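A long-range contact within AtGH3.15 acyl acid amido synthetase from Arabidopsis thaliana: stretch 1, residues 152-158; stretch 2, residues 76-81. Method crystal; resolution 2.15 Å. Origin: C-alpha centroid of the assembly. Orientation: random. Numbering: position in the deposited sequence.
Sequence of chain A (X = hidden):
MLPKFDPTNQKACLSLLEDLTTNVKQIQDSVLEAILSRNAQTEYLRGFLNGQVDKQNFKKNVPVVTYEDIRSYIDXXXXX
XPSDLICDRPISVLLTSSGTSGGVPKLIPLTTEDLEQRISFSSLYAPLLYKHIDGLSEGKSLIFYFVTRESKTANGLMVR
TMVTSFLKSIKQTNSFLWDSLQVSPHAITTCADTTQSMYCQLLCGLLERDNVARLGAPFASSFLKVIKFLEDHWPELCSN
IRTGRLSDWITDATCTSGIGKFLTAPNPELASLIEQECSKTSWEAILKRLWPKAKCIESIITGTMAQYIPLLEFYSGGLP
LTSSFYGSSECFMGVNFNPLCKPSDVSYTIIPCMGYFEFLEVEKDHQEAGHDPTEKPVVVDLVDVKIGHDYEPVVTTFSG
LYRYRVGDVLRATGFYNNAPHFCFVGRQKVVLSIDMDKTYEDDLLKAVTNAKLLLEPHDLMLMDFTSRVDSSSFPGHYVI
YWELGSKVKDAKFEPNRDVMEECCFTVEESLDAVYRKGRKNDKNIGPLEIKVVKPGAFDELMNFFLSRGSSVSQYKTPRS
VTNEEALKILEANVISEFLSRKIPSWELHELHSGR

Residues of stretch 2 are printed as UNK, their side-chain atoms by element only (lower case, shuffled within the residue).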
# COMPACT_ATOMS: atom_id res chain seq x y z
N LYS A 152 16.53 12.08 11.73
CA LYS A 152 16.17 13.49 11.72
C LYS A 152 17.08 14.26 10.77
O LYS A 152 18.21 13.85 10.50
CB LYS A 152 16.19 14.14 13.13
CG LYS A 152 17.32 13.78 14.05
CD LYS A 152 17.01 14.31 15.45
CE LYS A 152 18.24 14.87 16.16
NZ LYS A 152 19.12 13.82 16.76
N THR A 153 16.57 15.37 10.26
CA THR A 153 17.32 16.23 9.36
C THR A 153 18.45 16.94 10.10
O THR A 153 18.59 16.86 11.33
CB THR A 153 16.40 17.26 8.70
OG1 THR A 153 16.07 18.28 9.66
CG2 THR A 153 15.15 16.60 8.18
N ALA A 154 19.27 17.68 9.33
CA ALA A 154 20.38 18.42 9.93
C ALA A 154 19.89 19.47 10.92
O ALA A 154 20.54 19.74 11.93
CB ALA A 154 21.20 19.09 8.82
N ASN A 155 18.75 20.08 10.64
CA ASN A 155 18.18 21.08 11.53
C ASN A 155 17.33 20.46 12.63
O ASN A 155 16.81 21.20 13.47
CB ASN A 155 17.35 22.09 10.73
CG ASN A 155 17.12 23.37 11.50
OD1 ASN A 155 18.01 23.85 12.21
ND2 ASN A 155 15.93 23.94 11.35
N GLY A 156 17.16 19.14 12.65
CA GLY A 156 16.52 18.46 13.75
C GLY A 156 15.07 18.09 13.54
O GLY A 156 14.44 17.60 14.48
N LEU A 157 14.53 18.31 12.34
CA LEU A 157 13.18 17.87 12.03
C LEU A 157 13.12 16.35 12.06
O LEU A 157 13.97 15.68 11.46
CB LEU A 157 12.77 18.36 10.64
CG LEU A 157 11.66 19.40 10.51
CD1 LEU A 157 11.37 19.68 9.03
CD2 LEU A 157 10.42 18.94 11.25
N MET A 158 12.09 15.79 12.70
CA MET A 158 11.94 14.34 12.72
C MET A 158 11.48 13.85 11.36
O MET A 158 10.76 14.53 10.62
CB MET A 158 10.94 13.89 13.79
CG MET A 158 11.47 13.89 15.23
SD MET A 158 13.07 13.05 15.51
CE MET A 158 12.60 11.33 15.29
N UNK A 76 16.21 22.40 1.41
CA UNK A 76 16.59 23.63 2.11
C UNK A 76 15.89 23.73 3.46
O UNK A 76 16.51 24.18 4.44
n UNK A 76 16.47 27.27 -0.47
c UNK A 76 16.71 25.97 -1.08
n UNK A 76 14.89 27.90 -2.02
c UNK A 76 15.62 28.17 -0.94
c UNK A 76 17.07 24.85 -0.09
c UNK A 76 16.32 24.87 1.25
n UNK A 76 15.49 29.33 -0.33
N UNK A 77 14.62 23.31 3.54
CA UNK A 77 13.98 23.32 4.85
C UNK A 77 14.66 22.32 5.78
O UNK A 77 14.91 22.61 6.96
c UNK A 77 11.75 24.23 4.09
c UNK A 77 11.87 22.66 6.07
c UNK A 77 12.47 23.04 4.71
c UNK A 77 10.44 23.85 3.35
N UNK A 78 14.97 21.14 5.25
CA UNK A 78 15.67 20.13 6.03
C UNK A 78 16.98 20.67 6.58
O UNK A 78 17.44 20.24 7.65
c UNK A 78 15.93 18.89 5.17
N UNK A 79 17.58 21.64 5.88
CA UNK A 79 18.86 22.21 6.29
C UNK A 79 18.73 23.41 7.22
O UNK A 79 19.75 23.92 7.71
c UNK A 79 21.16 22.80 5.42
c UNK A 79 19.68 22.61 5.07
o UNK A 79 21.79 21.88 5.94
n UNK A 79 21.69 24.00 5.18
N UNK A 80 17.52 23.88 7.49
CA UNK A 80 17.34 24.96 8.45
C UNK A 80 16.62 26.19 7.91
O UNK A 80 16.38 27.12 8.69
N UNK A 81 16.29 26.26 6.63
CA UNK A 81 15.55 27.41 6.13
C UNK A 81 14.09 27.32 6.59
O UNK A 81 13.57 26.22 6.82
o UNK A 81 16.54 29.41 2.50
o UNK A 81 17.93 27.82 1.93
c UNK A 81 17.16 28.35 2.75
c UNK A 81 15.63 27.49 4.61
c UNK A 81 17.06 27.71 4.12
O HOH W 1 13.46 24.53 9.02

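Position 76 carries seven side-chain atoms: three carbons, a nitrogen, then a carbon bearing two more nitrogens. That is a guanidinium group on an unbranched chain. It stays out of reach of stretch 1. The residue is Arg76.

Position 77 has four side-chain carbons and no heteroatom. The chain forks at the first carbon, and one arm is two carbons long. The CA-to-CB bond points sideways, and the end of the side chain leads away from stretch 1. The short arm still comes within 4.2 Å of CD1 of Leu157. A beta-branched aliphatic chain of this size is isoleucine, so this is Ile77.

Position 78 has a single side-chain carbon. It points sideways and lies 3.9 Å from CG2 of Thr153. One carbon alone means Ala78. Its carbonyl is the main acceptor for stretch 1.

Position 79 has two side-chain carbons, the second carrying one oxygen and one nitrogen. This is a short amide. CA-to-CB points away, but the end of the side chain comes nearer, and its oxygen lies 4.1 Å from CB of Ala154. A carboxylate would carry two oxygens, so the residue is Asn79.

Position 80 has no side-chain atoms, so it is Gly80. Its phi is positive, at 123°, where a CB would be jammed against the carbonyl O of the preceding residue. An ideal CB would also sit 3.6 Å from CG of Asn155. Gly80 CA lies 3.4 Å from Asn155 ND2.

Position 81 has three side-chain carbons, the third carrying two oxygens. It points away and touches nothing on stretch 1. This carboxylate is Glu81. Its OE1 accepts from Arg76 NE at 2.9 Å in a salt bridge, and its OE2 accepts from Arg76 NH2 at 3.0 Å.

The contact joins a turn to a helix terminus. Thr153 to Gly156 form a type I turn. Gly80 leaves the helical conformation in a Schellman motif, with Gly80 N bonded to Ile77 O at 3.0 Å and Glu81 N to Arg76 O at 3.0 Å. Ala78 O accepts two hydrogen bonds from the turn, from Asn155 N at 3.3 Å and from Thr153 OG1 at 3.1 Å. Thr153 OG1 also accepts from Leu157 N at 3.1 Å, so one hydroxyl serves both the turn and the contact. Water 1 donates to Ile77 O at 3.2 Å and to Glu81 O at 2.8 Å. It accepts a weak bond from Asn155 ND2 at 3.4 Å, linking the stretches.

Stretch 2 76-81: RIANGE
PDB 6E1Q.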